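Local coordinates for protein K7 (PDB 3JRV) that binds the human RNA helicase DDX3, blocking IRF3 activation, and also engages TRAF6 and IRAK2 to prevent NF-kappa-B activation during vaccinia virus infection, at residues F14-I20 against S49-Y54; I20-I26 against L140-E145. All blocks are in the same frame, centred on the assembly; numbering follows the deposited sequence.

In the Bcl-2-like fold of protein K7, one continuous run of chain packs on two helices, a worked example of how a single loop can link distant parts of a bundle. Residues 14-20 lie first against 49-54, at the start of helix 52-58 (contact 1); residues 20-26 then pass on to 140-145 in helix 134-148 (contact 2) and lead into helix 26-42. The centres of the contacts are about 12 Å apart, and the segments alternate along the chain. I20 belongs to both, touching L53 in one and L144 in the other, while L53 CD1 and L144 CD1 lie 3.9 Å apart. The loop thereby joins helix 52-58 to the C-terminal helix 134-148 through a shared apolar patch.

Contact 1 of 2, residues F14-I20 against S49-Y54; sequences FVDDDKI and SCGRLY
In this Bcl-2-like helical fold, the 14-20 loop lies over the N-terminus of helix 52-58 and offers side-chain and main-chain acceptors to its first amides, with G51 as N-cap. F14 to D17 form a type I beta turn, closed by D17 N to F14 O at 3.0 Å. F14 CB packs 3.8 Å from Y54 CE1 and, with chi1 m, its ring packs on L29 of helix 26-42. V15 O accepts a hydrogen bond from G51 N at 2.8 Å. V15 CA sits over the face of the Y54 ring, 3.8 Å from the centroid, in a CH-pi contact. D16 lies in register with G51, CA to CA 4.3 Å; water 2 lies between D16 OD1 and S49 O. D17, the last residue of the turn, is extended (phi/psi -78/145), and D17 O takes L53 N at 3.1 Å. With chi1 at m, D18 OD1 accepts R52 N at 2.9 Å. G51 has no room for a CB, which would clash with D16 O, D17 O and D18 OD1. Past K19, I20 CG2 meets L53 CD1 at 3.7 Å. Water 1, within hydrogen-bonding distance of F14 O (3.1 Å) and D17 O (2.7 Å), accepts Y54 N at 2.9 Å.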
ATOM      1  N   PHE A  14       7.945   0.344  10.334  1.00  9.40           N
ATOM      2  CA  PHE A  14       8.807   0.915   9.303  1.00  9.90           C
ATOM      3  C   PHE A  14       8.637   2.412   9.090  1.00  7.35           C
ATOM      4  O   PHE A  14       9.320   3.011   8.226  1.00  9.23           O
ATOM      5  CB  PHE A  14       8.549   0.223   7.959  1.00  9.06           C
ATOM      6  CG  PHE A  14       8.856  -1.258   7.958  1.00 11.48           C
ATOM      7  CD1 PHE A  14      10.105  -1.721   7.559  1.00 14.85           C
ATOM      8  CD2 PHE A  14       7.871  -2.183   8.300  1.00 13.17           C
ATOM      9  CE1 PHE A  14      10.367  -3.113   7.503  1.00 17.47           C
ATOM     10  CE2 PHE A  14       8.121  -3.551   8.274  1.00 12.80           C
ATOM     11  CZ  PHE A  14       9.372  -4.017   7.913  1.00 15.56           C
ATOM     12  N   VAL A  15       7.715   3.025   9.840  1.00  9.26           N
ATOM     13  CA  VAL A  15       7.286   4.402   9.576  1.00  8.58           C
ATOM     14  C   VAL A  15       8.403   5.439   9.549  1.00  7.25           C
ATOM     15  O   VAL A  15       8.308   6.382   8.752  1.00  7.94           O
ATOM     16  CB  VAL A  15       6.163   4.823  10.541  1.00  9.21           C
ATOM     17  CG1 VAL A  15       6.657   4.880  12.008  1.00 11.09           C
ATOM     18  CG2 VAL A  15       5.574   6.193  10.159  1.00 12.84           C
ATOM     19  N   ASP A  16       9.459   5.257  10.366  1.00  9.18           N
ATOM     20  CA  ASP A  16      10.562   6.189  10.400  1.00  8.15           C
ATOM     21  C   ASP A  16      11.841   5.714   9.681  1.00  8.17           C
ATOM     22  O   ASP A  16      12.875   6.410   9.711  1.00 10.46           O
ATOM     23  CB  ASP A  16      10.863   6.598  11.848  1.00  9.34           C
ATOM     24  CG  ASP A  16       9.791   7.501  12.393  1.00 14.29           C
ATOM     25  OD1 ASP A  16       9.417   8.459  11.674  1.00 17.67           O
ATOM     26  OD2 ASP A  16       9.323   7.255  13.520  1.00 16.28           O
ATOM     27  N   ASP A  17      11.741   4.580   8.985  1.00  7.88           N
ATOM     28  CA  ASP A  17      12.949   3.988   8.353  1.00  7.96           C
ATOM     29  C   ASP A  17      13.296   4.759   7.064  1.00  8.09           C
ATOM     30  O   ASP A  17      12.407   5.236   6.334  1.00  9.75           O
ATOM     31  CB  ASP A  17      12.707   2.519   7.992  1.00  8.86           C
ATOM     32  CG  ASP A  17      12.566   1.608   9.195  1.00 11.01           C
ATOM     33  OD1 ASP A  17      12.675   2.067  10.358  1.00 14.60           O
ATOM     34  OD2 ASP A  17      12.369   0.404   8.971  1.00 14.58           O
ATOM     35  N   ASP A  18      14.589   4.894   6.795  1.00  8.46           N
ATOM     36  CA  ASP A  18      15.094   5.506   5.581  1.00  9.54           C
ATOM     37  C   ASP A  18      15.636   4.460   4.630  1.00 11.43           C
ATOM     38  O   ASP A  18      16.035   4.820   3.538  1.00 12.25           O
ATOM     39  CB  ASP A  18      16.231   6.479   5.882  1.00 10.86           C
ATOM     40  CG  ASP A  18      15.736   7.802   6.487  1.00 12.31           C
ATOM     41  OD1 ASP A  18      14.494   8.031   6.523  1.00 12.29           O
ATOM     42  OD2 ASP A  18      16.566   8.600   7.002  1.00 17.25           O
ATOM     43  N   LYS A  19      15.628   3.199   5.038  1.00 11.16           N
ATOM     44  CA  LYS A  19      16.274   2.106   4.267  1.00 15.28           C
ATOM     45  C   LYS A  19      15.419   0.861   4.379  1.00 12.91           C
ATOM     46  O   LYS A  19      14.747   0.663   5.399  1.00 14.02           O
ATOM     47  CB  LYS A  19      17.657   1.735   4.941  1.00 14.25           C
ATOM     48  CG  LYS A  19      18.719   2.811   5.110  1.00 19.57           C
ATOM     49  CD  LYS A  19      19.269   3.249   3.788  1.00 20.74           C
ATOM     50  CE  LYS A  19      20.356   4.316   3.959  1.00 23.86           C
ATOM     51  NZ  LYS A  19      21.018   4.442   2.633  1.00 19.01           N
ATOM     52  N   ILE A  20      15.521  -0.057   3.411  1.00 12.67           N
ATOM     53  CA  ILE A  20      15.141  -1.457   3.636  1.00 12.23           C
ATOM     54  C   ILE A  20      16.107  -2.337   2.863  1.00 14.98           C
ATOM     55  O   ILE A  20      16.320  -2.145   1.659  1.00 16.65           O
ATOM     56  CB  ILE A  20      13.694  -1.791   3.195  1.00 14.12           C
ATOM     57  CG1 ILE A  20      13.365  -3.260   3.469  1.00 17.54           C
ATOM     58  CG2 ILE A  20      13.441  -1.419   1.695  1.00 15.53           C
ATOM     59  CD1 ILE A  20      11.901  -3.523   3.655  1.00 19.24           C
ATOM     60  N   SER A  49       5.294  12.859   9.159  0.80 11.93           N
ATOM     61  CA  SER A  49       6.186  12.288  10.162  0.80 11.91           C
ATOM     62  C   SER A  49       6.474  10.841   9.781  0.80 11.56           C
ATOM     63  O   SER A  49       5.950   9.875  10.383  0.80 11.81           O
ATOM     64  CB  SER A  49       5.565  12.390  11.557  0.80 15.04           C
ATOM     65  OG  SER A  49       5.478  13.748  11.982  0.80 16.97           O
ATOM     66  N   CYS A  50       7.260  10.697   8.713  1.00 11.69           N
ATOM     67  CA  CYS A  50       7.638   9.377   8.238  1.00 10.01           C
ATOM     68  C   CYS A  50       8.979   9.500   7.530  1.00  9.17           C
ATOM     69  O   CYS A  50       9.459  10.612   7.259  1.00 10.69           O
ATOM     70  CB  CYS A  50       6.568   8.782   7.299  1.00 11.15           C
ATOM     71  SG  CYS A  50       6.343   9.657   5.783  1.00 14.13           S
ATOM     72  N   GLY A  51       9.619   8.355   7.308  1.00  8.33           N
ATOM     73  CA  GLY A  51      10.968   8.402   6.767  1.00  9.47           C
ATOM     74  C   GLY A  51      11.011   8.304   5.247  1.00  9.08           C
ATOM     75  O   GLY A  51       9.963   8.284   4.573  1.00  8.97           O
ATOM     76  N   ARG A  52      12.228   8.194   4.716  1.00  8.38           N
ATOM     77  CA  ARG A  52      12.426   8.150   3.260  1.00  9.23           C
ATOM     78  C   ARG A  52      11.793   6.924   2.623  1.00  8.94           C
ATOM     79  O   ARG A  52      11.425   6.983   1.454  1.00  9.03           O
ATOM     80  CB  ARG A  52      13.922   8.285   2.867  1.00  9.98           C
ATOM     81  CG  ARG A  52      14.527   9.657   3.232  1.00 14.97           C
ATOM     82  CD  ARG A  52      16.004   9.797   2.796  1.00 21.15           C
ATOM     83  NE  ARG A  52      16.052   9.931   1.337  1.00 29.59           N
ATOM     84  CZ  ARG A  52      16.947   9.360   0.525  1.00 38.02           C
ATOM     85  NH1 ARG A  52      17.919   8.600   1.005  1.00 40.65           N
ATOM     86  NH2 ARG A  52      16.868   9.543  -0.788  1.00 41.71           N
ATOM     87  N   LEU A  53      11.708   5.801   3.355  1.00  7.62           N
ATOM     88  CA  LEU A  53      11.134   4.571   2.806  1.00  7.80           C
ATOM     89  C   LEU A  53       9.636   4.757   2.507  1.00  6.11           C
ATOM     90  O   LEU A  53       9.165   4.531   1.382  1.00  6.61           O
ATOM     91  CB  LEU A  53      11.379   3.407   3.762  1.00  7.33           C
ATOM     92  CG  LEU A  53      10.778   2.048   3.397  1.00  6.81           C
ATOM     93  CD1 LEU A  53      11.277   1.603   2.011  1.00 10.36           C
ATOM     94  CD2 LEU A  53      11.098   1.045   4.509  1.00  9.18           C
ATOM     95  N   TYR A  54       8.884   5.193   3.512  1.00  6.39           N
ATOM     96  CA  TYR A  54       7.458   5.525   3.287  1.00  7.17           C
ATOM     97  C   TYR A  54       7.291   6.591   2.223  1.00  7.55           C
ATOM     98  O   TYR A  54       6.398   6.476   1.388  1.00  7.79           O
ATOM     99  CB  TYR A  54       6.805   5.995   4.589  1.00  7.07           C
ATOM    100  CG  TYR A  54       6.157   4.899   5.389  1.00  7.23           C
ATOM    101  CD1 TYR A  54       6.686   3.618   5.459  1.00  7.25           C
ATOM    102  CD2 TYR A  54       5.067   5.202   6.217  1.00  8.15           C
ATOM    103  CE1 TYR A  54       6.135   2.633   6.308  1.00  7.97           C
ATOM    104  CE2 TYR A  54       4.483   4.228   7.002  1.00  7.52           C
ATOM    105  CZ  TYR A  54       4.982   2.946   7.034  1.00  7.78           C
ATOM    106  OH  TYR A  54       4.390   2.076   7.911  1.00 11.15           O
TER
HETATM  107  O   HOH W   1       9.721   5.349   6.277  1.00  8.93           O
HETATM  108  O   HOH W   2       6.709   8.867  12.943  1.00 18.97           O

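Contact 2 of 2, residues I20-I26 against L140-E145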
ATOM      1  N   ILE A  20      15.521  -0.057   3.411  1.00 12.67           N
ATOM      2  CA  ILE A  20      15.141  -1.457   3.636  1.00 12.23           C
ATOM      3  C   ILE A  20      16.107  -2.337   2.863  1.00 14.98           C
ATOM      4  O   ILE A  20      16.320  -2.145   1.659  1.00 16.65           O
ATOM      5  CB  ILE A  20      13.694  -1.791   3.195  1.00 14.12           C
ATOM      6  CG1 ILE A  20      13.365  -3.260   3.469  1.00 17.54           C
ATOM      7  CG2 ILE A  20      13.441  -1.419   1.695  1.00 15.53           C
ATOM      8  CD1 ILE A  20      11.901  -3.523   3.655  1.00 19.24           C
ATOM      9  N   CYS A  21      16.633  -3.335   3.542  1.00 17.17           N
ATOM     10  CA  CYS A  21      17.593  -4.205   2.861  1.00 21.70           C
ATOM     11  C   CYS A  21      17.446  -5.664   3.232  1.00 19.19           C
ATOM     12  O   CYS A  21      18.432  -6.429   3.193  1.00 19.59           O
ATOM     13  CB  CYS A  21      19.013  -3.733   3.151  1.00 28.68           C
ATOM     14  SG  CYS A  21      19.315  -3.868   4.899  1.00 45.91           S
ATOM     15  N   SER A  22      16.198  -6.078   3.440  1.00 17.51           N
ATOM     16  CA  SER A  22      15.860  -7.491   3.682  1.00 18.01           C
ATOM     17  C   SER A  22      14.650  -7.808   2.863  1.00 15.45           C
ATOM     18  O   SER A  22      13.590  -7.197   3.061  1.00 15.93           O
ATOM     19  CB  SER A  22      15.518  -7.789   5.141  1.00 20.22           C
ATOM     20  OG  SER A  22      16.646  -7.564   5.950  1.00 26.96           O
ATOM     21  N   ARG A  23      14.779  -8.748   1.931  1.00 13.56           N
ATOM     22  CA  ARG A  23      13.606  -9.082   1.127  1.00 13.99           C
ATOM     23  C   ARG A  23      12.517  -9.743   1.960  1.00 14.66           C
ATOM     24  O   ARG A  23      11.327  -9.630   1.618  1.00 16.29           O
ATOM     25  CB  ARG A  23      13.987  -9.896  -0.143  1.00 17.35           C
ATOM     26  CG  ARG A  23      14.329 -11.313   0.129  1.00 19.87           C
ATOM     27  CD  ARG A  23      14.858 -11.984  -1.148  1.00 23.77           C
ATOM     28  NE  ARG A  23      13.851 -12.075  -2.207  1.00 25.69           N
ATOM     29  CZ  ARG A  23      12.787 -12.879  -2.178  1.00 26.06           C
ATOM     30  NH1 ARG A  23      12.564 -13.645  -1.115  1.00 27.44           N
ATOM     31  NH2 ARG A  23      11.927 -12.909  -3.204  1.00 23.43           N
ATOM     32  N   ASP A  24      12.885 -10.341   3.096  1.00 15.13           N
ATOM     33  CA  ASP A  24      11.900 -11.030   3.912  1.00 17.13           C
ATOM     34  C   ASP A  24      11.038 -10.045   4.705  1.00 16.68           C
ATOM     35  O   ASP A  24      10.119 -10.465   5.411  1.00 20.42           O
ATOM     36  CB  ASP A  24      12.552 -12.052   4.856  1.00 20.33           C
ATOM     37  CG  ASP A  24      13.023 -13.326   4.117  1.00 27.77           C
ATOM     38  OD1 ASP A  24      12.620 -13.606   2.943  1.00 27.29           O
ATOM     39  OD2 ASP A  24      13.874 -14.025   4.721  1.00 34.51           O
ATOM     40  N   SER A  25      11.332  -8.753   4.584  1.00 14.62           N
ATOM     41  CA  SER A  25      10.532  -7.713   5.241  1.00 12.74           C
ATOM     42  C   SER A  25       9.581  -6.997   4.291  1.00 10.94           C
ATOM     43  O   SER A  25       8.801  -6.166   4.718  1.00 11.63           O
ATOM     44  CB  SER A  25      11.440  -6.688   5.931  1.00 12.77           C
ATOM     45  OG  SER A  25      12.061  -7.305   7.043  1.00 19.34           O
ATOM     46  N   ILE A  26       9.658  -7.322   3.003  1.00 10.58           N
ATOM     47  CA  ILE A  26       8.949  -6.553   1.997  1.00  9.13           C
ATOM     48  C   ILE A  26       7.428  -6.687   2.127  1.00  8.83           C
ATOM     49  O   ILE A  26       6.718  -5.673   2.064  1.00  9.25           O
ATOM     50  CB  ILE A  26       9.431  -6.911   0.558  1.00  9.06           C
ATOM     51  CG1 ILE A  26      10.803  -6.299   0.302  1.00 10.27           C
ATOM     52  CG2 ILE A  26       8.434  -6.420  -0.506  1.00 11.08           C
ATOM     53  CD1 ILE A  26      10.823  -4.770   0.057  1.00 12.70           C
ATOM     54  N   LEU A 140      10.556  -4.813  -6.306  1.00  9.89           N
ATOM     55  CA  LEU A 140      10.345  -3.738  -5.342  1.00  9.61           C
ATOM     56  C   LEU A 140      11.604  -3.447  -4.523  1.00  9.65           C
ATOM     57  O   LEU A 140      12.032  -2.299  -4.411  1.00  9.77           O
ATOM     58  CB  LEU A 140       9.155  -4.044  -4.438  1.00  8.14           C
ATOM     59  CG  LEU A 140       8.878  -2.942  -3.405  1.00 11.47           C
ATOM     60  CD1 LEU A 140       8.662  -1.583  -4.078  1.00 11.32           C
ATOM     61  CD2 LEU A 140       7.708  -3.351  -2.512  1.00 12.29           C
ATOM     62  N   ILE A 141      12.231  -4.482  -3.982  1.00  9.78           N
ATOM     63  CA  ILE A 141      13.376  -4.190  -3.094  1.00 10.34           C
ATOM     64  C   ILE A 141      14.568  -3.633  -3.875  1.00 11.07           C
ATOM     65  O   ILE A 141      15.248  -2.748  -3.391  1.00 11.40           O
ATOM     66  CB  ILE A 141      13.801  -5.376  -2.228  1.00 10.46           C
ATOM     67  CG1 ILE A 141      14.790  -4.878  -1.171  1.00 12.85           C
ATOM     68  CG2 ILE A 141      14.397  -6.502  -3.069  1.00 11.87           C
ATOM     69  CD1 ILE A 141      14.953  -5.896  -0.040  1.00 14.98           C
ATOM     70  N   LEU A 142      14.772  -4.098  -5.112  1.00 10.31           N
ATOM     71  CA  LEU A 142      15.887  -3.560  -5.905  1.00 12.25           C
ATOM     72  C   LEU A 142      15.630  -2.084  -6.226  1.00 10.53           C
ATOM     73  O   LEU A 142      16.533  -1.264  -6.217  1.00 11.44           O
ATOM     74  CB  LEU A 142      16.070  -4.370  -7.210  1.00 11.75           C
ATOM     75  CG  LEU A 142      16.516  -5.799  -6.903  1.00 20.27           C
ATOM     76  CD1 LEU A 142      16.544  -6.663  -8.142  1.00 21.75           C
ATOM     77  CD2 LEU A 142      17.826  -5.869  -6.070  1.00 21.28           C
ATOM     78  N   PHE A 143      14.370  -1.765  -6.545  1.00 10.11           N
ATOM     79  CA  PHE A 143      14.017  -0.394  -6.838  1.00  8.91           C
ATOM     80  C   PHE A 143      14.246   0.497  -5.606  1.00  8.89           C
ATOM     81  O   PHE A 143      14.804   1.591  -5.712  1.00 10.24           O
ATOM     82  CB  PHE A 143      12.563  -0.308  -7.311  1.00  9.11           C
ATOM     83  CG  PHE A 143      12.089   1.093  -7.486  1.00  9.47           C
ATOM     84  CD1 PHE A 143      12.289   1.786  -8.691  1.00 14.51           C
ATOM     85  CD2 PHE A 143      11.398   1.724  -6.448  1.00 10.96           C
ATOM     86  CE1 PHE A 143      11.836   3.107  -8.863  1.00 15.08           C
ATOM     87  CE2 PHE A 143      10.938   3.067  -6.614  1.00 10.82           C
ATOM     88  CZ  PHE A 143      11.173   3.752  -7.811  1.00 16.18           C
ATOM     89  N   LEU A 144      13.735   0.042  -4.454  1.00  8.36           N
ATOM     90  CA  LEU A 144      13.870   0.847  -3.256  1.00  9.52           C
ATOM     91  C   LEU A 144      15.342   1.007  -2.859  1.00  9.39           C
ATOM     92  O   LEU A 144      15.745   2.110  -2.495  1.00  9.79           O
ATOM     93  CB  LEU A 144      13.081   0.230  -2.102  1.00  9.78           C
ATOM     94  CG  LEU A 144      11.563   0.226  -2.336  1.00 10.08           C
ATOM     95  CD1 LEU A 144      10.906  -0.608  -1.215  1.00 11.10           C
ATOM     96  CD2 LEU A 144      11.039   1.667  -2.318  1.00 13.27           C
ATOM     97  N   GLU A 145      16.148  -0.061  -2.956  1.00  9.25           N
ATOM     98  CA  GLU A 145      17.581   0.071  -2.626  1.00 11.36           C
ATOM     99  C   GLU A 145      18.270   1.080  -3.534  1.00 12.10           C
ATOM    100  O   GLU A 145      19.049   1.926  -3.102  1.00 13.63           O
ATOM    101  CB  GLU A 145      18.263  -1.309  -2.670  1.00 10.03           C
ATOM    102  CG  GLU A 145      17.778  -2.216  -1.501  1.00 12.80           C
ATOM    103  CD  GLU A 145      18.249  -3.653  -1.564  1.00 13.92           C
ATOM    104  OE1 GLU A 145      18.422  -4.213  -2.674  1.00 16.36           O
ATOM    105  OE2 GLU A 145      18.327  -4.265  -0.476  1.00 19.09           O
TER
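Apolar packing of a loop and its 3-10 turn on a helix defines this contact, at the place in the Bcl-2-like bundle where the chain enters helix 26-42 beside the C-terminal helix 134-148. It exemplifies a junction made by packing, without hydrogen bonds between the two segments, which bury 333 Å² together. The partners L140, I141, L144 and E145 follow the i, i+1, i+4, i+5 spacing of one helix face; L140, I141 and L144 point toward the loop, while E145 starts sideways and bends in at its carboxylate. I141 is the centre of the contact. Its CD1 reaches the backbone where the loop bends into the 3-10 segment 23-25, 3.5 Å from both S22 C and R23 N, while I26 CD1 lies 3.8 Å from I141 CB. Deeper in, I26 CG2 meets L140 CD2 at 3.7 Å and I20 CG2 meets L144 CD1 at 3.9 Å; L53 and L29, from helices 52-58 and 26-42, also touch I20 and so extend the apolar core. R23 turns its polar end away from 140-145, to a salt bridge with D134 and a hydrogen bond with N138, so that the 3-10 turn is also joined to the earlier part of helix 134-148. Toward the surface, E145 lies along the backbone of I20 and C21, its CG 3.5 Å from I20 O and its OE2 3.4 Å from C21 CA.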